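Local structure of thioredoxin-like protein (Klebsiella pneumoniae subsp. pneumoniae MGH 78578, 3TY1) at residues T122-T127 / Y133-K138; A223-P228 / F261-L266; I232-D237 / S241-W246; I288-D291 / V297-L300; Q331-Q336 / T379-E384. The protein is of unknown function in detail but probably binds carbohydrate, being a putative aldose 1-epimerase with the supersandwich fold of the galactose mutarotase-like superfamily. All blocks are in the same frame, centred on the assembly; numbering follows the deposited sequence. Where two conformers were deposited one is given.

Contact 1 of 5, residues T122-T127 / Y133-K138; sequences TGHPVT and YTLHGK. With SO4 (sulfate ion), chain L.
Gly123 and His136, together with Val126 and Tyr133, make a mainly backbone-to-backbone contact between the segments that lead into and out of a small beta hairpin, strands 126-128 and 131-133. The hairpin begins with a hydrogen-bonded antiparallel pair: Tyr133 N donates to Val126 O at 2.9 Å and Val126 N to Tyr133 O. On the same face of this ribbon, Val126 CG1 lies 4.2 Å from Tyr133 CB. Further along, His136 N donates to Gly123 O at 3.0 Å, and Gly123 N gives a weak bond back to His136 ND1 (3.3 Å, 139° at the hydrogen). Gly123 has a positive phi (92°), a backbone shape that favours glycine. Residues Thr134 to Gly137 form a type II beta turn, and the imidazole projects from its third residue. A chi1 of -69° sets the His136 ring beside its own backbone N, and the rotation of the ring about chi2 turns ND1 to Gly123 and NE2 to a sulfate, whose O3 it meets at 2.6 Å. Leu135 CD1 lies over one face of that ring, toward its rim, and 3.6 Å from Gly123 O. His211 NE2 also binds the sulfate, probably picked up from the crystallisation liquor, and this pair of histidines is consistent with a ligand pocket like the sugar cleft of galactose mutarotases. His124 ND1 is hydrogen-bonded to Glu384.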
# COMPACT_ATOMS: atom_id res chain seq x y z
N THR A 122 -4.70 -19.73 4.64
CA THR A 122 -5.78 -19.62 3.67
C THR A 122 -7.12 -19.48 4.38
O THR A 122 -7.22 -19.50 5.59
CB THR A 122 -5.81 -20.88 2.74
OG1 THR A 122 -6.51 -20.56 1.56
CG2 THR A 122 -6.43 -22.12 3.47
N GLY A 123 -8.17 -19.31 3.59
CA GLY A 123 -9.53 -19.37 4.10
C GLY A 123 -10.12 -18.04 4.53
O GLY A 123 -9.46 -16.99 4.46
N HIS A 124 -11.35 -18.11 5.02
CA HIS A 124 -12.05 -16.90 5.48
C HIS A 124 -11.25 -16.22 6.60
O HIS A 124 -10.52 -16.89 7.33
CB HIS A 124 -13.44 -17.23 5.98
CG HIS A 124 -14.39 -17.69 4.93
ND1 HIS A 124 -15.58 -18.29 5.23
CD2 HIS A 124 -14.32 -17.64 3.58
CE1 HIS A 124 -16.23 -18.57 4.11
NE2 HIS A 124 -15.48 -18.17 3.10
N PRO A 125 -11.39 -14.90 6.75
CA PRO A 125 -10.60 -14.18 7.75
C PRO A 125 -11.01 -14.42 9.21
O PRO A 125 -12.11 -14.87 9.48
CB PRO A 125 -10.81 -12.70 7.39
CG PRO A 125 -12.14 -12.64 6.79
CD PRO A 125 -12.27 -13.98 5.99
N VAL A 126 -10.06 -14.18 10.11
CA VAL A 126 -10.29 -14.28 11.55
C VAL A 126 -9.19 -13.53 12.21
O VAL A 126 -8.07 -13.49 11.69
CB VAL A 126 -10.24 -15.77 12.08
CG1 VAL A 126 -8.84 -16.44 11.83
CG2 VAL A 126 -10.61 -15.86 13.60
N THR A 127 -9.50 -12.90 13.34
CA THR A 127 -8.50 -12.29 14.20
C THR A 127 -8.18 -13.31 15.30
O THR A 127 -9.04 -13.67 16.06
CB THR A 127 -9.03 -10.96 14.77
OG1 THR A 127 -9.46 -10.14 13.66
CG2 THR A 127 -7.97 -10.21 15.63
N TYR A 133 -5.75 -12.58 10.21
CA TYR A 133 -5.46 -13.50 9.13
C TYR A 133 -6.42 -13.13 8.04
O TYR A 133 -7.60 -13.37 8.17
CB TYR A 133 -5.70 -14.93 9.57
CG TYR A 133 -4.63 -15.43 10.51
CD1 TYR A 133 -3.46 -15.97 10.02
CD2 TYR A 133 -4.80 -15.34 11.90
CE1 TYR A 133 -2.46 -16.42 10.87
CE2 TYR A 133 -3.82 -15.79 12.77
CZ TYR A 133 -2.65 -16.33 12.25
OH TYR A 133 -1.69 -16.77 13.09
N THR A 134 -5.90 -12.57 6.96
CA THR A 134 -6.72 -12.01 5.90
C THR A 134 -7.18 -13.08 4.91
O THR A 134 -6.54 -14.12 4.77
CB THR A 134 -5.96 -10.88 5.20
OG1 THR A 134 -4.72 -11.39 4.70
CG2 THR A 134 -5.70 -9.73 6.21
N LEU A 135 -8.29 -12.80 4.24
CA LEU A 135 -8.93 -13.73 3.33
C LEU A 135 -7.98 -14.34 2.30
O LEU A 135 -7.43 -13.64 1.42
CB LEU A 135 -10.08 -13.03 2.57
CG LEU A 135 -10.84 -13.87 1.52
CD1 LEU A 135 -11.50 -15.12 2.14
CD2 LEU A 135 -11.94 -13.01 0.87
N HIS A 136 -7.81 -15.65 2.39
CA HIS A 136 -7.09 -16.44 1.37
C HIS A 136 -5.60 -16.18 1.23
O HIS A 136 -5.02 -16.48 0.19
CB HIS A 136 -7.80 -16.36 -0.02
CG HIS A 136 -9.10 -17.08 -0.03
ND1 HIS A 136 -9.29 -18.26 0.66
CD2 HIS A 136 -10.27 -16.83 -0.68
CE1 HIS A 136 -10.52 -18.69 0.46
NE2 HIS A 136 -11.14 -17.85 -0.35
N GLY A 137 -4.98 -15.69 2.29
CA GLY A 137 -3.54 -15.57 2.32
C GLY A 137 -2.97 -14.52 1.39
O GLY A 137 -3.68 -13.57 0.92
N LYS A 138 -1.69 -14.69 1.11
CA LYS A 138 -0.91 -13.65 0.40
C LYS A 138 -0.37 -13.97 -0.97
O LYS A 138 -0.01 -13.03 -1.69
CB LYS A 138 0.24 -13.13 1.29
CG LYS A 138 -0.27 -12.26 2.47
CD LYS A 138 0.87 -11.53 3.20
CE LYS A 138 1.35 -10.26 2.45
NZ LYS A 138 2.60 -9.66 3.07
S SO4 L . -14.73 -17.14 -1.58
O1 SO4 L . -15.05 -16.27 -2.71
O2 SO4 L . -15.66 -18.29 -1.52
O3 SO4 L . -13.35 -17.65 -1.68
O4 SO4 L . -14.83 -16.34 -0.35

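Contact 2 of 5, residues A223-P228 / F261-L266; sequences ARFLAP and FNIQPL
The backbones of 223-228 and 261-266 converge toward Pro228 and Leu266, the CA separation falling from 11.6 Å between Phe225 and Phe261 to 5.3 Å between Pro228 and Leu266, with their touching parts 45° apart. This wedge belongs to the supersandwich: strand 224-229 is an outermost strand of the ten-stranded antiparallel sheet, strand 259-265 belongs to the mixed sheet, and side chains meet across the wider end. There Phe225 and Ile263 approach from opposite directions. With CG of Phe225 anti to the backbone N (chi1 174°), the ring extends across the gap, and its CE2 meets Ile263 CD1 at 3.7 Å, obliquely to the ring plane. From strand 297-304, Leu300 touches Phe225 and Leu298 touches Ile263, while Trp246 lies against the phenyl group. At the narrow end the packing is proline on leucine, Pro228 CB to Leu266 CB at 4.2 Å, with Ile365 and Ile368 of helix 355-369 also touching Pro228. One backbone bond closes the wedge: Leu266 N donates to Pro228 O at 2.9 Å, almost straight at the hydrogen (172°), although the donor stands above the carbonyl plane. The same oxygen is approached by Pro265 CA at 3.6 Å in a CA-H...O contact.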
# COMPACT_ATOMS: atom_id res chain seq x y z
N ALA A 223 -26.50 -26.94 -15.64
CA ALA A 223 -25.10 -27.40 -15.66
C ALA A 223 -24.95 -28.31 -14.48
O ALA A 223 -25.75 -28.24 -13.52
CB ALA A 223 -24.11 -26.21 -15.52
N ARG A 224 -23.91 -29.13 -14.51
CA ARG A 224 -23.70 -30.16 -13.52
C ARG A 224 -22.29 -30.14 -12.98
O ARG A 224 -21.35 -29.78 -13.70
CB ARG A 224 -24.02 -31.56 -14.12
CG ARG A 224 -25.49 -31.75 -14.43
CD ARG A 224 -25.84 -33.13 -14.92
NE ARG A 224 -25.12 -33.46 -16.13
CZ ARG A 224 -24.33 -34.52 -16.33
NH1 ARG A 224 -24.13 -35.45 -15.40
NH2 ARG A 224 -23.75 -34.67 -17.51
N PHE A 225 -22.15 -30.49 -11.70
CA PHE A 225 -20.87 -30.67 -11.06
C PHE A 225 -20.67 -32.17 -10.95
O PHE A 225 -21.52 -32.87 -10.40
CB PHE A 225 -20.78 -30.03 -9.68
CG PHE A 225 -19.51 -30.34 -8.96
CD1 PHE A 225 -18.30 -29.84 -9.42
CD2 PHE A 225 -19.50 -31.18 -7.86
CE1 PHE A 225 -17.10 -30.16 -8.75
CE2 PHE A 225 -18.30 -31.48 -7.20
CZ PHE A 225 -17.12 -30.98 -7.65
N LEU A 226 -19.53 -32.65 -11.46
CA LEU A 226 -19.21 -34.07 -11.47
C LEU A 226 -17.99 -34.33 -10.60
O LEU A 226 -16.98 -33.66 -10.72
CB LEU A 226 -18.92 -34.55 -12.90
CG LEU A 226 -19.87 -34.12 -14.03
CD1 LEU A 226 -19.37 -34.55 -15.41
CD2 LEU A 226 -21.29 -34.59 -13.75
N ALA A 227 -18.05 -35.32 -9.72
CA ALA A 227 -16.87 -35.72 -8.94
C ALA A 227 -17.14 -37.04 -8.26
O ALA A 227 -18.30 -37.29 -7.93
CB ALA A 227 -16.56 -34.66 -7.88
N PRO A 228 -16.10 -37.89 -8.06
CA PRO A 228 -16.20 -39.13 -7.31
C PRO A 228 -15.98 -38.77 -5.85
O PRO A 228 -14.92 -38.24 -5.52
CB PRO A 228 -15.07 -39.99 -7.87
CG PRO A 228 -14.09 -39.09 -8.37
CD PRO A 228 -14.72 -37.70 -8.53
N PHE A 261 -20.07 -26.31 -0.32
CA PHE A 261 -20.11 -27.69 0.15
C PHE A 261 -18.70 -28.21 0.32
O PHE A 261 -17.78 -27.93 -0.52
CB PHE A 261 -20.92 -28.58 -0.80
CG PHE A 261 -22.35 -28.10 -0.96
CD1 PHE A 261 -23.32 -28.48 -0.04
CD2 PHE A 261 -22.69 -27.23 -1.97
CE1 PHE A 261 -24.63 -28.01 -0.15
CE2 PHE A 261 -24.00 -26.76 -2.10
CZ PHE A 261 -24.97 -27.17 -1.19
N ASN A 262 -18.52 -28.93 1.42
CA ASN A 262 -17.25 -29.54 1.74
C ASN A 262 -17.27 -31.00 1.35
O ASN A 262 -18.12 -31.74 1.85
CB ASN A 262 -16.99 -29.41 3.22
CG ASN A 262 -16.83 -27.97 3.65
OD1 ASN A 262 -16.20 -27.16 2.96
ND2 ASN A 262 -17.36 -27.65 4.84
N ILE A 263 -16.31 -31.40 0.53
CA ILE A 263 -16.25 -32.73 -0.07
C ILE A 263 -15.01 -33.51 0.34
O ILE A 263 -13.93 -32.94 0.48
CB ILE A 263 -16.27 -32.63 -1.62
CG1 ILE A 263 -17.65 -32.15 -2.11
CG2 ILE A 263 -15.86 -34.02 -2.27
CD1 ILE A 263 -17.71 -31.55 -3.52
N GLN A 264 -15.22 -34.81 0.57
CA GLN A 264 -14.12 -35.76 0.74
C GLN A 264 -14.08 -36.59 -0.54
O GLN A 264 -14.93 -37.47 -0.77
CB GLN A 264 -14.26 -36.61 2.01
CG GLN A 264 -13.17 -36.31 3.04
CD GLN A 264 -11.76 -36.60 2.50
OE1 GLN A 264 -11.56 -37.46 1.62
NE2 GLN A 264 -10.77 -35.87 3.02
N PRO A 265 -13.11 -36.30 -1.42
CA PRO A 265 -13.09 -37.00 -2.72
C PRO A 265 -12.57 -38.44 -2.66
O PRO A 265 -11.85 -38.77 -1.75
CB PRO A 265 -12.13 -36.16 -3.54
CG PRO A 265 -11.20 -35.61 -2.54
CD PRO A 265 -12.04 -35.29 -1.35
N LEU A 266 -12.97 -39.26 -3.63
CA LEU A 266 -12.40 -40.61 -3.85
C LEU A 266 -11.31 -40.45 -4.92
O LEU A 266 -11.33 -39.50 -5.70
CB LEU A 266 -13.46 -41.57 -4.33
CG LEU A 266 -14.53 -41.91 -3.30
CD1 LEU A 266 -15.73 -42.53 -4.01
CD2 LEU A 266 -13.93 -42.84 -2.21

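Contact 3 of 5, residues I232-D237 / S241-W246; sequences ISPFND and SGLKTW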
# COMPACT_ATOMS: atom_id res chain seq x y z
N ILE A 232 -20.24 -35.55 1.33
CA ILE A 232 -20.45 -34.12 1.05
C ILE A 232 -21.37 -33.57 2.12
O ILE A 232 -22.37 -34.23 2.50
CB ILE A 232 -21.00 -33.87 -0.37
CG1 ILE A 232 -21.26 -32.37 -0.64
CG2 ILE A 232 -22.28 -34.65 -0.64
CD1 ILE A 232 -21.38 -32.08 -2.11
N SER A 233 -21.01 -32.38 2.60
CA SER A 233 -21.76 -31.67 3.63
C SER A 233 -21.80 -30.18 3.38
O SER A 233 -20.88 -29.61 2.76
CB SER A 233 -21.18 -31.95 5.01
OG SER A 233 -19.81 -31.64 5.06
N PRO A 234 -22.88 -29.52 3.82
CA PRO A 234 -22.93 -28.09 3.58
C PRO A 234 -21.95 -27.35 4.48
O PRO A 234 -21.72 -27.78 5.60
CB PRO A 234 -24.37 -27.73 3.93
CG PRO A 234 -24.76 -28.69 4.93
CD PRO A 234 -24.04 -29.97 4.60
N PHE A 235 -21.40 -26.24 3.96
CA PHE A 235 -20.44 -25.40 4.70
C PHE A 235 -21.07 -24.74 5.95
O PHE A 235 -20.40 -24.59 6.98
CB PHE A 235 -19.88 -24.32 3.75
CG PHE A 235 -18.75 -23.53 4.32
CD1 PHE A 235 -17.43 -23.96 4.16
CD2 PHE A 235 -19.00 -22.33 4.99
CE1 PHE A 235 -16.36 -23.19 4.66
CE2 PHE A 235 -17.95 -21.57 5.50
CZ PHE A 235 -16.63 -22.00 5.34
N ASN A 236 -22.34 -24.34 5.82
CA ASN A 236 -23.12 -23.70 6.89
C ASN A 236 -24.61 -24.06 6.74
O ASN A 236 -24.98 -24.83 5.84
CB ASN A 236 -22.89 -22.18 6.85
CG ASN A 236 -23.26 -21.53 5.49
OD1 ASN A 236 -23.91 -22.14 4.65
ND2 ASN A 236 -22.84 -20.28 5.30
N ASP A 237 -25.45 -23.52 7.62
CA ASP A 237 -26.88 -23.81 7.61
C ASP A 237 -27.58 -23.39 6.32
O ASP A 237 -28.47 -24.09 5.83
CB ASP A 237 -27.56 -23.14 8.82
CG ASP A 237 -27.22 -23.83 10.16
OD1 ASP A 237 -26.85 -25.04 10.18
OD2 ASP A 237 -27.33 -23.16 11.21
N SER A 241 -30.11 -26.39 2.34
CA SER A 241 -31.19 -26.54 1.37
C SER A 241 -30.75 -26.99 -0.04
O SER A 241 -31.55 -27.57 -0.79
CB SER A 241 -32.07 -25.27 1.31
OG SER A 241 -31.60 -24.36 0.36
N GLY A 242 -29.49 -26.76 -0.38
CA GLY A 242 -28.91 -27.17 -1.65
C GLY A 242 -28.21 -28.52 -1.67
O GLY A 242 -27.81 -28.97 -2.73
N LEU A 243 -28.11 -29.20 -0.52
CA LEU A 243 -27.34 -30.44 -0.45
C LEU A 243 -27.90 -31.53 -1.37
O LEU A 243 -27.15 -32.12 -2.14
CB LEU A 243 -27.26 -30.94 0.98
CG LEU A 243 -26.42 -32.19 1.24
CD1 LEU A 243 -24.95 -31.93 0.95
CD2 LEU A 243 -26.65 -32.64 2.70
N LYS A 244 -29.21 -31.77 -1.34
CA LYS A 244 -29.81 -32.82 -2.19
C LYS A 244 -29.52 -32.56 -3.69
O LYS A 244 -29.31 -33.52 -4.44
CB LYS A 244 -31.31 -33.00 -1.93
N THR A 245 -29.43 -31.29 -4.13
CA THR A 245 -29.18 -30.98 -5.55
C THR A 245 -27.75 -30.46 -5.77
O THR A 245 -27.50 -29.62 -6.67
CB THR A 245 -30.23 -29.97 -6.10
OG1 THR A 245 -30.13 -28.73 -5.39
CG2 THR A 245 -31.65 -30.52 -5.97
N TRP A 246 -26.80 -30.98 -4.99
CA TRP A 246 -25.40 -30.56 -5.11
C TRP A 246 -24.83 -30.69 -6.50
O TRP A 246 -24.02 -29.86 -6.90
CB TRP A 246 -24.48 -31.28 -4.10
CG TRP A 246 -24.34 -32.78 -4.27
CD1 TRP A 246 -25.13 -33.76 -3.71
CD2 TRP A 246 -23.33 -33.46 -5.02
NE1 TRP A 246 -24.69 -34.99 -4.09
CE2 TRP A 246 -23.58 -34.85 -4.89
CE3 TRP A 246 -22.25 -33.03 -5.83
CZ2 TRP A 246 -22.79 -35.83 -5.52
CZ3 TRP A 246 -21.45 -34.00 -6.45
CH2 TRP A 246 -21.73 -35.39 -6.29
O HOH W 1 -30.70 -24.20 4.45
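One face of the Trp246 indole carries Ile232: its CD1 sits 3.5 Å above the ring plane, offset toward the rim, and its CG2 makes a CH-pi contact with the five-membered ring, 4.3 Å from the centroid and 12° off the normal. At the edge of the indole, in its plane, lies Leu243 O, which also accepts the backbone N of Trp246 in the type I beta turn from Leu243 to Trp246. Both branches of the isoleucine thus share one aromatic face. Ile232 CG1 stands anti to the backbone N (chi1 178°), extending the chain to bring Ile232 CD1 within 3.7 Å of Trp246 CG. Leu243 and Ile232 run antiparallel alongside each other, Leu243 CD1 being 4.0 Å from Ile232 CG1, and the other leucine branch, Leu243 CD2, reaches Pro234 CD at 4.2 Å. No direct hydrogen bond joins the segments; at the exposed end a water donates to Asp237 O (2.6 Å) and weakly accepts from Ser241 N. The apolar contacts pack the turn against strand 231-234. That strand pairs antiparallel with strand 259-265 and parallel with strand 375-376, whose Glu376 touches Ile232 and Leu243, while Ile229 of strand 224-229 packs on Trp246.

Contact 4 of 5, residues I288-D291 / V297-L300; sequences IQFD and VLTL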
# COMPACT_ATOMS: atom_id res chain seq x y z
N ILE A 288 -10.68 -30.77 -13.73
CA ILE A 288 -9.48 -30.59 -12.96
C ILE A 288 -9.08 -31.92 -12.41
O ILE A 288 -9.88 -32.58 -11.69
CB ILE A 288 -9.64 -29.57 -11.77
CG1 ILE A 288 -10.24 -28.25 -12.23
CG2 ILE A 288 -8.31 -29.26 -11.08
CD1 ILE A 288 -10.56 -27.28 -11.06
N GLN A 289 -7.88 -32.35 -12.73
CA GLN A 289 -7.28 -33.52 -12.12
C GLN A 289 -6.35 -33.07 -11.02
O GLN A 289 -5.56 -32.17 -11.23
CB GLN A 289 -6.48 -34.34 -13.13
CG GLN A 289 -5.68 -35.54 -12.53
CD GLN A 289 -4.82 -36.26 -13.58
OE1 GLN A 289 -4.98 -36.06 -14.78
NE2 GLN A 289 -3.88 -37.06 -13.11
N PHE A 290 -6.41 -33.74 -9.88
CA PHE A 290 -5.49 -33.44 -8.77
C PHE A 290 -5.18 -34.70 -8.00
O PHE A 290 -5.83 -35.73 -8.18
CB PHE A 290 -5.99 -32.29 -7.86
CG PHE A 290 -7.27 -32.55 -7.13
CD1 PHE A 290 -8.48 -32.36 -7.75
CD2 PHE A 290 -7.25 -32.97 -5.80
CE1 PHE A 290 -9.69 -32.61 -7.08
CE2 PHE A 290 -8.45 -33.19 -5.11
CZ PHE A 290 -9.66 -33.00 -5.76
N ASP A 291 -4.12 -34.62 -7.21
CA ASP A 291 -3.56 -35.71 -6.44
C ASP A 291 -4.02 -35.57 -4.98
O ASP A 291 -3.65 -34.60 -4.29
CB ASP A 291 -2.03 -35.61 -6.54
CG ASP A 291 -1.29 -36.81 -5.96
OD1 ASP A 291 -1.53 -37.22 -4.79
OD2 ASP A 291 -0.46 -37.39 -6.70
N VAL A 297 -8.68 -32.57 0.19
CA VAL A 297 -10.07 -32.13 0.30
C VAL A 297 -10.49 -31.30 -0.89
O VAL A 297 -9.64 -30.87 -1.67
CB VAL A 297 -10.36 -31.40 1.63
CG1 VAL A 297 -10.11 -32.40 2.81
CG2 VAL A 297 -9.57 -30.10 1.78
N LEU A 298 -11.80 -31.14 -1.03
CA LEU A 298 -12.38 -30.40 -2.14
C LEU A 298 -13.52 -29.52 -1.67
O LEU A 298 -14.37 -29.95 -0.89
CB LEU A 298 -12.86 -31.38 -3.21
CG LEU A 298 -13.48 -30.85 -4.50
CD1 LEU A 298 -12.45 -30.07 -5.27
CD2 LEU A 298 -13.94 -32.05 -5.35
N THR A 299 -13.54 -28.28 -2.13
CA THR A 299 -14.63 -27.34 -1.84
C THR A 299 -15.34 -27.01 -3.14
O THR A 299 -14.69 -26.77 -4.18
CB THR A 299 -14.08 -26.03 -1.20
OG1 THR A 299 -13.45 -26.34 0.04
CG2 THR A 299 -15.20 -24.97 -0.98
N LEU A 300 -16.67 -27.01 -3.07
CA LEU A 300 -17.53 -26.65 -4.19
C LEU A 300 -18.20 -25.34 -3.79
O LEU A 300 -18.93 -25.29 -2.80
CB LEU A 300 -18.58 -27.75 -4.39
CG LEU A 300 -19.66 -27.52 -5.45
CD1 LEU A 300 -19.07 -27.29 -6.87
CD2 LEU A 300 -20.69 -28.66 -5.46
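Two torsions bring Phe290 and Leu298 together. CG of Phe290 stands between the backbone N and the carbonyl carbon (chi1 64°), which directs the ring toward strand 297-304, and CG of Leu298 lies opposite its own backbone N (chi1 -178°), which extends its branch end toward the phenyl ring. One methyl meets the far part of the ring: Leu298 CD1 lies 4.1 Å from Phe290 CZ and 4.2 Å from Phe290 CE1, oblique to the ring. The long axes of the two side chains are likewise at a slant to each other. Phe290 CE2 also comes to 4.3 Å from the backbone O of Val297. The CA atoms of Phe290 and Leu298 are 10.0 Å apart, the separation of layers bridged by side chains and far too wide for paired strands. Strand 285-291 lies in the ten-stranded sheet and strand 297-304 in the mixed sheet, so the chain crosses from one sheet to the other through the five residues between, a beta-arch within the supersandwich. Leu295, inside that connection, touches the phenyl ring, as do Leu347 of strand 342-352 and Pro317 of strand 311-318. Between the two segments there is no hydrogen bond and no charged pair, and just 95 Å² is buried, which implies that this pair contributes apolar, van der Waals packing between the sheets, with no directional bond.

Contact 5 of 5, residues Q331-Q336 / T379-E384; sequences QKRVKQ and TPIAKE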
# COMPACT_ATOMS: atom_id res chain seq x y z
N GLN A 331 -9.33 -28.62 13.67
CA GLN A 331 -9.70 -29.87 13.01
C GLN A 331 -8.52 -30.58 12.28
O GLN A 331 -8.76 -31.51 11.53
CB GLN A 331 -10.92 -29.67 12.10
CG GLN A 331 -12.07 -29.02 12.87
CD GLN A 331 -13.39 -29.07 12.15
OE1 GLN A 331 -13.44 -29.15 10.93
NE2 GLN A 331 -14.47 -29.04 12.91
N LYS A 332 -7.29 -30.14 12.54
CA LYS A 332 -6.06 -30.83 12.13
C LYS A 332 -5.81 -30.96 10.63
O LYS A 332 -5.18 -31.92 10.20
CB LYS A 332 -5.99 -32.24 12.77
CG LYS A 332 -6.24 -32.30 14.25
CD LYS A 332 -5.25 -31.47 15.05
CE LYS A 332 -5.21 -31.95 16.52
NZ LYS A 332 -4.63 -30.91 17.42
N ARG A 333 -6.31 -30.02 9.83
CA ARG A 333 -6.03 -30.04 8.40
C ARG A 333 -4.84 -29.15 8.00
O ARG A 333 -4.33 -29.29 6.88
CB ARG A 333 -7.29 -29.68 7.61
CG ARG A 333 -8.34 -30.78 7.63
CD ARG A 333 -9.53 -30.37 6.77
NE ARG A 333 -10.29 -29.28 7.38
CZ ARG A 333 -11.27 -29.45 8.27
NH1 ARG A 333 -11.65 -30.67 8.65
NH2 ARG A 333 -11.90 -28.40 8.78
N VAL A 334 -4.37 -28.27 8.90
CA VAL A 334 -3.18 -27.46 8.61
C VAL A 334 -1.96 -28.39 8.54
O VAL A 334 -1.67 -29.09 9.49
CB VAL A 334 -2.98 -26.35 9.65
CG1 VAL A 334 -1.67 -25.61 9.41
CG2 VAL A 334 -4.15 -25.39 9.59
N LYS A 335 -1.29 -28.40 7.40
CA LYS A 335 -0.14 -29.26 7.16
C LYS A 335 1.09 -28.52 7.67
O LYS A 335 1.01 -27.31 7.88
CB LYS A 335 -0.02 -29.55 5.63
CG LYS A 335 -1.34 -30.04 4.90
CD LYS A 335 -1.98 -31.30 5.58
CE LYS A 335 -3.21 -31.96 4.84
NZ LYS A 335 -4.59 -31.38 5.06
N GLN A 336 2.19 -29.23 7.88
CA GLN A 336 3.48 -28.68 8.31
C GLN A 336 4.56 -29.07 7.28
O GLN A 336 4.53 -30.18 6.74
CB GLN A 336 3.86 -29.23 9.69
CG GLN A 336 2.95 -28.74 10.83
CD GLN A 336 1.60 -29.44 10.87
OE1 GLN A 336 1.52 -30.67 10.73
NE2 GLN A 336 0.54 -28.67 11.06
N THR A 379 -25.07 -32.11 8.65
CA THR A 379 -24.44 -31.27 9.66
C THR A 379 -23.12 -30.70 9.13
O THR A 379 -22.26 -31.48 8.72
CB THR A 379 -24.15 -32.04 10.94
OG1 THR A 379 -25.35 -32.67 11.36
CG2 THR A 379 -23.66 -31.12 12.06
N PRO A 380 -22.96 -29.36 9.16
CA PRO A 380 -21.66 -28.77 8.82
C PRO A 380 -20.57 -29.30 9.73
O PRO A 380 -20.84 -29.55 10.91
CB PRO A 380 -21.88 -27.27 9.08
CG PRO A 380 -23.34 -27.07 8.99
CD PRO A 380 -23.95 -28.33 9.51
N ILE A 381 -19.36 -29.49 9.20
CA ILE A 381 -18.24 -30.02 9.99
C ILE A 381 -17.65 -29.00 10.97
O ILE A 381 -16.94 -29.38 11.90
CB ILE A 381 -17.14 -30.66 9.10
CG1 ILE A 381 -16.39 -29.63 8.25
CG2 ILE A 381 -17.72 -31.74 8.17
CD1 ILE A 381 -15.40 -30.30 7.34
N ALA A 382 -17.94 -27.70 10.77
CA ALA A 382 -17.47 -26.65 11.67
C ALA A 382 -18.42 -25.47 11.65
O ALA A 382 -19.28 -25.41 10.79
CB ALA A 382 -16.07 -26.23 11.29
N LYS A 383 -18.28 -24.55 12.60
CA LYS A 383 -19.12 -23.32 12.68
C LYS A 383 -18.18 -22.15 12.85
O LYS A 383 -17.40 -22.14 13.79
CB LYS A 383 -20.10 -23.38 13.88
N GLU A 384 -18.21 -21.18 11.94
CA GLU A 384 -17.31 -20.01 12.04
C GLU A 384 -18.03 -18.84 12.72
O GLU A 384 -18.94 -19.03 13.52
CB GLU A 384 -16.69 -19.63 10.66
CG GLU A 384 -17.66 -19.49 9.51
CD GLU A 384 -17.05 -18.81 8.28
OE1 GLU A 384 -16.14 -19.38 7.66
OE2 GLU A 384 -17.51 -17.70 7.92
OXT GLU A 384 -17.73 -17.66 12.51
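Gln331 and Ile381 provide the tight part of this surface contact, through one short bond: Gln331 NE2 donates to Ile381 O at 2.7 Å and 171° at the hydrogen. The acceptor lies in the plane of the glutamine amide, while the donor is tilted from the plane of the Ile381 carbonyl. The side chain of Gln331 is extended beyond CG (chi2 -167°), which carries the amide across the gap between segments whose nearest CA atoms, those of Gln331 and Ala382, are 8.5 Å apart. Ala382 CB adds a close approach, 3.6 Å from Gln331 NE2. The amide is fixed from its other end as well, because Arg333 NH2 donates to Gln331 OE1 at 2.7 Å, the oxygen lying near the guanidinium plane, and Arg333 NH1 adds a weaker bond. These residues follow helix 325-330, which closes in a Schellman motif with Lys332, at positive phi, as the C-prime residue; Arg333 N bonds to Glu328 O, and Arg333 NH2 forms a salt bridge with the Glu328 carboxylate. The looser side is the side chain of Ile381, on the exposed surface: Ile381 CD1 merely skirts Arg333 NH1 at 4.0 Å, and Ile381 CG1 stands equally far from Gln331 OE1. Tyr321 touches both Arg333 and Ile381. Beyond Ala382 the chain runs to its C-terminus, where Glu384 packs on Ile327 of the helix.

Along the chain contact 1 comes first; contact 3 falls between the two segments of contact 2, and contacts 4 and 5 follow. Contacts 2 and 4 are closest, with centres about 8 Å apart: both span from the ten-stranded sheet to the mixed sheet, in which strands 259-265 and 297-304 pair through Ile263 N and Leu298 O. Contact 3, centred about 11 Å from the centre of contact 2, continues that sheet through strand 231-234. Contact 5 brings the C-terminal tail beside contact 3, with Pro380 on Pro234. Contact 1, centred about 14 Å from the centre of contact 5, touches it through the C-terminal residue, so the tail lies near histidines that bind a sulfate, in what may be the sugar cleft.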